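Local coordinates for protein cytochrome P450 reductase (Amycolatopsis methanolica 239, PDB 5OGX) that transfers electrons from NADH, through FAD and a [2Fe-2S] cluster, to a partner cytochrome P450 that O-demethylates lignin-derived aromatics such as guaiacol, at residues Cys45-Ala59 and Leu73-Val87. Numbering follows the deposited sequence.
Sequences CKLQVLSGEVDHGGA and LALACQARPLADTEV. Unlike the reference sequence in segment 45-59: Gly58 (reference Ala). With FES (Fe2/s2 (inorganic) cluster), chain C.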
ATOM      1  N   CYS A  45       6.161   5.955 -10.313  1.00 19.35           N
ATOM      2  CA  CYS A  45       7.600   6.178 -10.230  1.00 19.99           C
ATOM      3  C   CYS A  45       8.190   6.714 -11.532  1.00 19.59           C
ATOM      4  O   CYS A  45       9.408   6.675 -11.706  1.00 20.38           O
ATOM      5  CB  CYS A  45       8.319   4.892  -9.845  1.00 17.25           C
ATOM      6  SG  CYS A  45       8.317   3.715 -11.218  1.00 19.36           S
ATOM      7  N   LYS A  46       7.353   7.203 -12.440  1.00 18.82           N
ATOM      8  CA  LYS A  46       7.843   7.687 -13.723  1.00 19.45           C
ATOM      9  C   LYS A  46       8.837   8.829 -13.508  1.00 21.35           C
ATOM     10  O   LYS A  46       8.656   9.684 -12.631  1.00 22.15           O
ATOM     11  CB  LYS A  46       6.666   8.149 -14.579  1.00 23.69           C
ATOM     12  CG  LYS A  46       6.972   8.252 -16.067  1.00 25.98           C
ATOM     13  CD  LYS A  46       5.692   8.394 -16.873  1.00 32.84           C
ATOM     14  CE  LYS A  46       5.057   7.044 -17.152  1.00 36.53           C
ATOM     15  NZ  LYS A  46       3.746   7.185 -17.860  1.00 38.76           N
ATOM     16  N   LEU A  47       9.890   8.827 -14.313  1.00 25.78           N
ATOM     17  CA  LEU A  47      11.020   9.733 -14.193  1.00 25.00           C
ATOM     18  C   LEU A  47      11.340  10.286 -15.567  1.00 24.00           C
ATOM     19  O   LEU A  47      11.079   9.632 -16.577  1.00 26.99           O
ATOM     20  CB  LEU A  47      12.289   9.017 -13.705  1.00 38.96           C
ATOM     21  CG  LEU A  47      12.406   8.264 -12.393  1.00 32.10           C
ATOM     22  CD1 LEU A  47      13.704   7.512 -12.370  1.00 33.28           C
ATOM     23  CD2 LEU A  47      12.371   9.277 -11.289  1.00 42.38           C
ATOM     24  N   GLN A  48      11.937  11.477 -15.607  1.00 21.75           N
ATOM     25  CA  GLN A  48      12.625  11.937 -16.808  1.00 23.23           C
ATOM     26  C   GLN A  48      14.111  11.659 -16.652  1.00 26.68           C
ATOM     27  O   GLN A  48      14.719  12.048 -15.650  1.00 24.09           O
ATOM     28  CB  GLN A  48      12.403  13.431 -17.085  1.00 23.94           C
ATOM     29  CG  GLN A  48      13.192  13.910 -18.325  1.00 28.70           C
ATOM     30  CD  GLN A  48      13.258  15.430 -18.473  1.00 41.95           C
ATOM     31  OE1 GLN A  48      12.888  16.176 -17.570  1.00 36.76           O
ATOM     32  NE2 GLN A  48      13.745  15.890 -19.625  1.00 46.63           N
ATOM     33  N   VAL A  49      14.696  10.979 -17.635  1.00 25.01           N
ATOM     34  CA  VAL A  49      16.138  10.784 -17.653  1.00 25.98           C
ATOM     35  C   VAL A  49      16.757  12.054 -18.227  1.00 27.54           C
ATOM     36  O   VAL A  49      16.543  12.377 -19.395  1.00 32.02           O
ATOM     37  CB  VAL A  49      16.531   9.552 -18.477  1.00 26.29           C
ATOM     38  CG1 VAL A  49      18.039   9.443 -18.555  1.00 29.81           C
ATOM     39  CG2 VAL A  49      15.932   8.299 -17.842  1.00 28.01           C
ATOM     40  N   LEU A  50      17.518  12.777 -17.407  1.00 27.37           N
ATOM     41  CA  LEU A  50      18.119  14.039 -17.841  1.00 28.80           C
ATOM     42  C   LEU A  50      19.459  13.839 -18.531  1.00 30.42           C
ATOM     43  O   LEU A  50      19.776  14.557 -19.482  1.00 33.79           O
ATOM     44  CB  LEU A  50      18.301  14.980 -16.649  1.00 28.48           C
ATOM     45  CG  LEU A  50      17.011  15.318 -15.891  1.00 28.21           C
ATOM     46  CD1 LEU A  50      17.300  15.916 -14.512  1.00 30.20           C
ATOM     47  CD2 LEU A  50      16.171  16.282 -16.719  1.00 32.08           C
ATOM     48  N   SER A  51      20.256  12.888 -18.046  1.00 33.45           N
ATOM     49  CA  SER A  51      21.521  12.520 -18.656  1.00 35.93           C
ATOM     50  C   SER A  51      21.821  11.080 -18.270  1.00 32.76           C
ATOM     51  O   SER A  51      21.358  10.592 -17.233  1.00 30.33           O
ATOM     52  CB  SER A  51      22.657  13.453 -18.222  1.00 39.61           C
ATOM     53  OG  SER A  51      22.846  13.382 -16.820  1.00 49.10           O
ATOM     54  N   GLY A  52      22.581  10.403 -19.117  1.00 36.65           N
ATOM     55  CA  GLY A  52      22.866   8.995 -18.928  1.00 36.40           C
ATOM     56  C   GLY A  52      21.990   8.109 -19.790  1.00 37.12           C
ATOM     57  O   GLY A  52      21.478   8.507 -20.838  1.00 40.99           O
ATOM     58  N   GLU A  53      21.816   6.872 -19.330  1.00 34.53           N
ATOM     59  CA  GLU A  53      21.133   5.878 -20.139  1.00 32.07           C
ATOM     60  C   GLU A  53      20.670   4.748 -19.237  1.00 32.85           C
ATOM     61  O   GLU A  53      21.367   4.368 -18.290  1.00 32.35           O
ATOM     62  CB  GLU A  53      22.046   5.339 -21.255  1.00 41.79           C
ATOM     63  CG  GLU A  53      21.309   4.511 -22.303  1.00 47.55           C
ATOM     64  CD  GLU A  53      22.239   3.687 -23.184  1.00 60.57           C
ATOM     65  OE1 GLU A  53      23.457   3.630 -22.895  1.00 58.52           O
ATOM     66  OE2 GLU A  53      21.742   3.089 -24.165  1.00 63.18           O
ATOM     67  N   VAL A  54      19.491   4.218 -19.535  1.00 31.46           N
ATOM     68  CA  VAL A  54      18.925   3.137 -18.748  1.00 33.94           C
ATOM     69  C   VAL A  54      18.447   2.031 -19.673  1.00 37.96           C
ATOM     70  O   VAL A  54      18.193   2.237 -20.863  1.00 36.21           O
ATOM     71  CB  VAL A  54      17.768   3.618 -17.847  1.00 30.99           C
ATOM     72  CG1 VAL A  54      18.274   4.664 -16.856  1.00 28.96           C
ATOM     73  CG2 VAL A  54      16.624   4.179 -18.691  1.00 32.28           C
ATOM     74  N   ASP A  55      18.359   0.837 -19.104  1.00 30.98           N
ATOM     75  CA  ASP A  55      17.637  -0.270 -19.703  1.00 35.98           C
ATOM     76  C   ASP A  55      16.255  -0.294 -19.070  1.00 32.16           C
ATOM     77  O   ASP A  55      16.138  -0.280 -17.841  1.00 36.85           O
ATOM     78  CB  ASP A  55      18.368  -1.590 -19.462  1.00 36.65           C
ATOM     79  CG  ASP A  55      17.528  -2.790 -19.839  1.00 49.93           C
ATOM     80  OD1 ASP A  55      17.370  -3.037 -21.051  1.00 58.23           O
ATOM     81  OD2 ASP A  55      17.021  -3.474 -18.928  1.00 52.59           O
ATOM     82  N   HIS A  56      15.212  -0.298 -19.901  1.00 31.94           N
ATOM     83  CA  HIS A  56      13.858  -0.178 -19.372  1.00 29.72           C
ATOM     84  C   HIS A  56      13.330  -1.460 -18.743  1.00 35.21           C
ATOM     85  O   HIS A  56      12.248  -1.428 -18.149  1.00 39.59           O
ATOM     86  CB  HIS A  56      12.911   0.293 -20.472  1.00 36.74           C
ATOM     87  CG  HIS A  56      13.134   1.717 -20.868  1.00 36.97           C
ATOM     88  ND1 HIS A  56      12.850   2.773 -20.029  1.00 32.31           N
ATOM     89  CD2 HIS A  56      13.648   2.261 -21.998  1.00 35.29           C
ATOM     90  CE1 HIS A  56      13.161   3.907 -20.634  1.00 29.67           C
ATOM     91  NE2 HIS A  56      13.645   3.623 -21.831  1.00 35.77           N
ATOM     92  N   GLY A  57      14.056  -2.567 -18.849  1.00 41.93           N
ATOM     93  CA  GLY A  57      13.663  -3.776 -18.139  1.00 44.96           C
ATOM     94  C   GLY A  57      12.284  -4.264 -18.537  1.00 43.28           C
ATOM     95  O   GLY A  57      11.933  -4.321 -19.722  1.00 43.61           O
ATOM     96  N   GLY A  58      11.483  -4.615 -17.534  1.00 45.21           N
ATOM     97  CA  GLY A  58      10.174  -5.183 -17.786  1.00 48.10           C
ATOM     98  C   GLY A  58       9.049  -4.172 -17.826  1.00 45.22           C
ATOM     99  O   GLY A  58       7.886  -4.527 -17.619  1.00 48.68           O
ATOM    100  N   ALA A  59       9.378  -2.914 -18.098  1.00 39.60           N
ATOM    101  CA  ALA A  59       8.378  -1.857 -18.110  1.00 33.22           C
ATOM    102  C   ALA A  59       7.294  -2.146 -19.147  1.00 35.38           C
ATOM    103  O   ALA A  59       7.601  -2.246 -20.344  1.00 36.72           O
ATOM    104  CB  ALA A  59       9.040  -0.507 -18.398  1.00 31.98           C
ATOM    105  N   LEU A  73      11.568   9.262 -20.935  1.00 30.59           N
ATOM    106  CA  LEU A  73      10.968   8.880 -19.663  1.00 26.62           C
ATOM    107  C   LEU A  73      11.292   7.423 -19.350  1.00 28.28           C
ATOM    108  O   LEU A  73      11.649   6.636 -20.231  1.00 27.37           O
ATOM    109  CB  LEU A  73       9.453   9.087 -19.682  1.00 29.55           C
ATOM    110  CG  LEU A  73       8.957  10.485 -20.058  1.00 37.46           C
ATOM    111  CD1 LEU A  73       7.467  10.592 -19.776  1.00 35.80           C
ATOM    112  CD2 LEU A  73       9.734  11.564 -19.312  1.00 37.23           C
ATOM    113  N   ALA A  74      11.153   7.071 -18.073  1.00 26.33           N
ATOM    114  CA  ALA A  74      11.418   5.718 -17.599  1.00 24.44           C
ATOM    115  C   ALA A  74      10.595   5.476 -16.343  1.00 24.53           C
ATOM    116  O   ALA A  74      10.041   6.402 -15.754  1.00 22.12           O
ATOM    117  CB  ALA A  74      12.911   5.509 -17.305  1.00 22.15           C
ATOM    118  N   LEU A  75      10.506   4.211 -15.950  1.00 20.77           N
ATOM    119  CA  LEU A  75       9.945   3.835 -14.656  1.00 19.84           C
ATOM    120  C   LEU A  75      11.098   3.487 -13.725  1.00 18.48           C
ATOM    121  O   LEU A  75      11.873   2.564 -14.009  1.00 21.44           O
ATOM    122  CB  LEU A  75       8.996   2.643 -14.782  1.00 22.83           C
ATOM    123  CG  LEU A  75       7.791   2.787 -15.701  1.00 22.24           C
ATOM    124  CD1 LEU A  75       6.965   1.502 -15.656  1.00 23.14           C
ATOM    125  CD2 LEU A  75       6.966   4.005 -15.267  1.00 23.49           C
ATOM    126  N   ALA A  76      11.204   4.217 -12.612  1.00 20.96           N
ATOM    127  CA  ALA A  76      12.291   3.963 -11.667  1.00 22.79           C
ATOM    128  C   ALA A  76      12.329   2.509 -11.201  1.00 18.04           C
ATOM    129  O   ALA A  76      13.411   1.968 -10.951  1.00 19.47           O
ATOM    130  CB  ALA A  76      12.172   4.894 -10.461  1.00 18.75           C
ATOM    131  N   CYS A  77      11.171   1.869 -11.038  1.00 18.68           N
ATOM    132  CA  CYS A  77      11.204   0.496 -10.533  1.00 19.73           C
ATOM    133  C   CYS A  77      11.554  -0.525 -11.602  1.00 22.53           C
ATOM    134  O   CYS A  77      11.778  -1.695 -11.268  1.00 20.93           O
ATOM    135  CB  CYS A  77       9.860   0.103  -9.906  1.00 16.00           C
ATOM    136  SG  CYS A  77       8.542  -0.014 -11.130  1.00 19.00           S
ATOM    137  N   GLN A  78      11.624  -0.123 -12.875  1.00 19.84           N
ATOM    138  CA  GLN A  78      12.016  -1.044 -13.927  1.00 21.10           C
ATOM    139  C   GLN A  78      13.355  -0.688 -14.549  1.00 25.74           C
ATOM    140  O   GLN A  78      14.005  -1.563 -15.126  1.00 29.16           O
ATOM    141  CB  GLN A  78      10.935  -1.071 -15.019  1.00 20.65           C
ATOM    142  CG  GLN A  78       9.579  -1.407 -14.455  1.00 22.75           C
ATOM    143  CD  GLN A  78       9.552  -2.829 -13.953  1.00 27.00           C
ATOM    144  OE1 GLN A  78       9.980  -3.749 -14.662  1.00 30.47           O
ATOM    145  NE2 GLN A  78       9.087  -3.024 -12.731  1.00 23.93           N
ATOM    146  N   ALA A  79      13.799   0.555 -14.404  1.00 23.17           N
ATOM    147  CA  ALA A  79      14.971   1.031 -15.122  1.00 22.83           C
ATOM    148  C   ALA A  79      16.250   0.670 -14.378  1.00 26.41           C
ATOM    149  O   ALA A  79      16.361   0.881 -13.166  1.00 25.55           O
ATOM    150  CB  ALA A  79      14.882   2.549 -15.319  1.00 25.08           C
ATOM    151  N   ARG A  80      17.216   0.111 -15.107  1.00 27.24           N
ATOM    152  CA  ARG A  80      18.540  -0.099 -14.558  1.00 26.22           C
ATOM    153  C   ARG A  80      19.553   0.731 -15.338  1.00 29.03           C
ATOM    154  O   ARG A  80      19.472   0.813 -16.565  1.00 31.24           O
ATOM    155  CB  ARG A  80      18.947  -1.581 -14.598  1.00 30.18           C
ATOM    156  CG  ARG A  80      17.992  -2.477 -13.808  1.00 29.90           C
ATOM    157  CD  ARG A  80      18.331  -3.970 -13.968  1.00 33.34           C
ATOM    158  NE  ARG A  80      17.529  -4.770 -13.045  1.00 33.16           N
ATOM    159  CZ  ARG A  80      16.265  -5.117 -13.266  1.00 47.78           C
ATOM    160  NH1 ARG A  80      15.659  -4.747 -14.392  1.00 45.21           N
ATOM    161  NH2 ARG A  80      15.602  -5.832 -12.362  1.00 48.42           N
ATOM    162  N   PRO A  81      20.499   1.360 -14.653  1.00 30.92           N
ATOM    163  CA  PRO A  81      21.416   2.279 -15.330  1.00 30.98           C
ATOM    164  C   PRO A  81      22.418   1.525 -16.184  1.00 34.14           C
ATOM    165  O   PRO A  81      22.877   0.441 -15.820  1.00 34.34           O
ATOM    166  CB  PRO A  81      22.111   3.001 -14.171  1.00 29.90           C
ATOM    167  CG  PRO A  81      22.066   1.995 -13.037  1.00 33.20           C
ATOM    168  CD  PRO A  81      20.746   1.286 -13.199  1.00 31.65           C
ATOM    169  N   LEU A  82      22.748   2.113 -17.330  1.00 36.24           N
ATOM    170  CA  LEU A  82      23.852   1.649 -18.167  1.00 33.27           C
ATOM    171  C   LEU A  82      25.014   2.630 -18.158  1.00 40.50           C
ATOM    172  O   LEU A  82      26.032   2.390 -18.827  1.00 37.64           O
ATOM    173  CB  LEU A  82      23.364   1.414 -19.598  1.00 38.12           C
ATOM    174  CG  LEU A  82      22.143   0.505 -19.734  1.00 40.20           C
ATOM    175  CD1 LEU A  82      21.503   0.655 -21.109  1.00 38.73           C
ATOM    176  CD2 LEU A  82      22.530  -0.942 -19.469  1.00 43.43           C
ATOM    177  N   ALA A  83      24.878   3.725 -17.419  1.00 38.05           N
ATOM    178  CA  ALA A  83      25.905   4.744 -17.240  1.00 37.58           C
ATOM    179  C   ALA A  83      25.477   5.589 -16.049  1.00 33.81           C
ATOM    180  O   ALA A  83      24.375   5.425 -15.519  1.00 32.39           O
ATOM    181  CB  ALA A  83      26.076   5.603 -18.496  1.00 40.13           C
ATOM    182  N   ASP A  84      26.356   6.491 -15.620  1.00 35.00           N
ATOM    183  CA  ASP A  84      25.941   7.459 -14.612  1.00 32.99           C
ATOM    184  C   ASP A  84      24.744   8.232 -15.143  1.00 35.84           C
ATOM    185  O   ASP A  84      24.745   8.684 -16.295  1.00 36.45           O
ATOM    186  CB  ASP A  84      27.082   8.410 -14.268  1.00 38.37           C
ATOM    187  CG  ASP A  84      28.275   7.694 -13.693  1.00 41.06           C
ATOM    188  OD1 ASP A  84      28.144   6.502 -13.350  1.00 37.59           O
ATOM    189  OD2 ASP A  84      29.341   8.331 -13.582  1.00 44.59           O
ATOM    190  N   THR A  85      23.705   8.349 -14.318  1.00 33.76           N
ATOM    191  CA  THR A  85      22.402   8.785 -14.801  1.00 31.74           C
ATOM    192  C   THR A  85      21.791   9.774 -13.824  1.00 29.88           C
ATOM    193  O   THR A  85      21.746   9.520 -12.618  1.00 31.23           O
ATOM    194  CB  THR A  85      21.478   7.579 -15.007  1.00 31.09           C
ATOM    195  OG1 THR A  85      21.970   6.792 -16.101  1.00 32.52           O
ATOM    196  CG2 THR A  85      20.042   8.006 -15.297  1.00 26.33           C
ATOM    197  N   GLU A  86      21.333  10.900 -14.357  1.00 27.96           N
ATOM    198  CA  GLU A  86      20.662  11.941 -13.593  1.00 27.08           C
ATOM    199  C   GLU A  86      19.191  11.946 -13.977  1.00 25.98           C
ATOM    200  O   GLU A  86      18.866  11.956 -15.166  1.00 26.46           O
ATOM    201  CB  GLU A  86      21.289  13.311 -13.887  1.00 29.35           C
ATOM    202  CG  GLU A  86      20.581  14.457 -13.191  1.00 30.98           C
ATOM    203  CD  GLU A  86      21.138  15.824 -13.559  1.00 37.07           C
ATOM    204  OE1 GLU A  86      20.670  16.822 -12.964  1.00 41.38           O
ATOM    205  OE2 GLU A  86      22.031  15.906 -14.431  1.00 37.79           O
ATOM    206  N   VAL A  87      18.297  11.946 -12.981  1.00 24.63           N
ATOM    207  CA  VAL A  87      16.877  11.835 -13.277  1.00 23.60           C
ATOM    208  C   VAL A  87      16.093  12.944 -12.587  1.00 23.07           C
ATOM    209  O   VAL A  87      16.558  13.579 -11.642  1.00 24.14           O
ATOM    210  CB  VAL A  87      16.304  10.460 -12.874  1.00 23.57           C
ATOM    211  CG1 VAL A  87      17.074   9.341 -13.575  1.00 23.07           C
ATOM    212  CG2 VAL A  87      16.331  10.289 -11.368  1.00 24.15           C
TER
HETATM  213 FE1  FES C 402       4.673   1.360  -9.591  1.00 18.21          FE
HETATM  214 FE2  FES C 402       7.064   1.799 -10.554  1.00 18.32          FE
HETATM  215  S1  FES C 402       5.256   1.533 -11.717  1.00 20.50           S
HETATM  216  S2  FES C 402       6.483   1.830  -8.432  1.00 17.22           S
HETATM  217  O   HOH W   1      24.370  14.800 -14.590  1.00 50.81           O
HETATM  218  O   HOH W   2      16.169  -2.968 -16.504  1.00 43.91           O
HETATM  219  O   HOH W   3      11.743   2.011 -17.437  1.00 28.03           O
HETATM  220  O   HOH W   4      13.872   6.644 -22.049  1.00 38.56           O
HETATM  221  O   HOH W   5      12.863  -4.531 -14.997  1.00 44.52           O
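Cys45 and Cys77 bind the same iron, FE2, of the [2Fe-2S] cluster, each SG 2.4 Å from FE2, at one end of the beta-grasp sheet of this ferredoxin domain. The Cys77 amide also donates a nearly straight hydrogen bond (164°) to Cys45 SG, and such N-H...S bonds probably stabilise the charge on a cysteine thiolate. Beyond the cluster, strand 46-51 runs antiparallel to both 73-75 and 85-87. Leu47 has its CG beside the backbone N (chi1 -59°), which carries CD1 to the methyl of Ala76, 3.6 Å from CB, and alongside Val87; the short side chain of Ala76 lets that branch come close, and Met33 and Leu22 also border Leu47. Where 46-51 pairs with 85-87, near its end away from the cluster, a classic beta bulge sets Leu50 and Ser51 both opposite Glu86, whose O accepts from Leu50 N at 2.7 Å and only weakly from Ser51 N. The chain then turns through Gly52, whose backbone angles suit glycine, into the short pair 54-55 with 80-81. Val54 lays CG2 over one face of the His56 ring, 3.9 Å above its plane and toward the rim, while CG1 meets Thr85 CG2. The ring's edge abuts Ala74 CB, and water 3 links His56 ND1 to the Leu75 amide. Thr85 suits its place because its methyl packs while its hydroxyl bonds twice: OG1 donates to Ala83 O and accepts from Glu53 N at 3.2 Å.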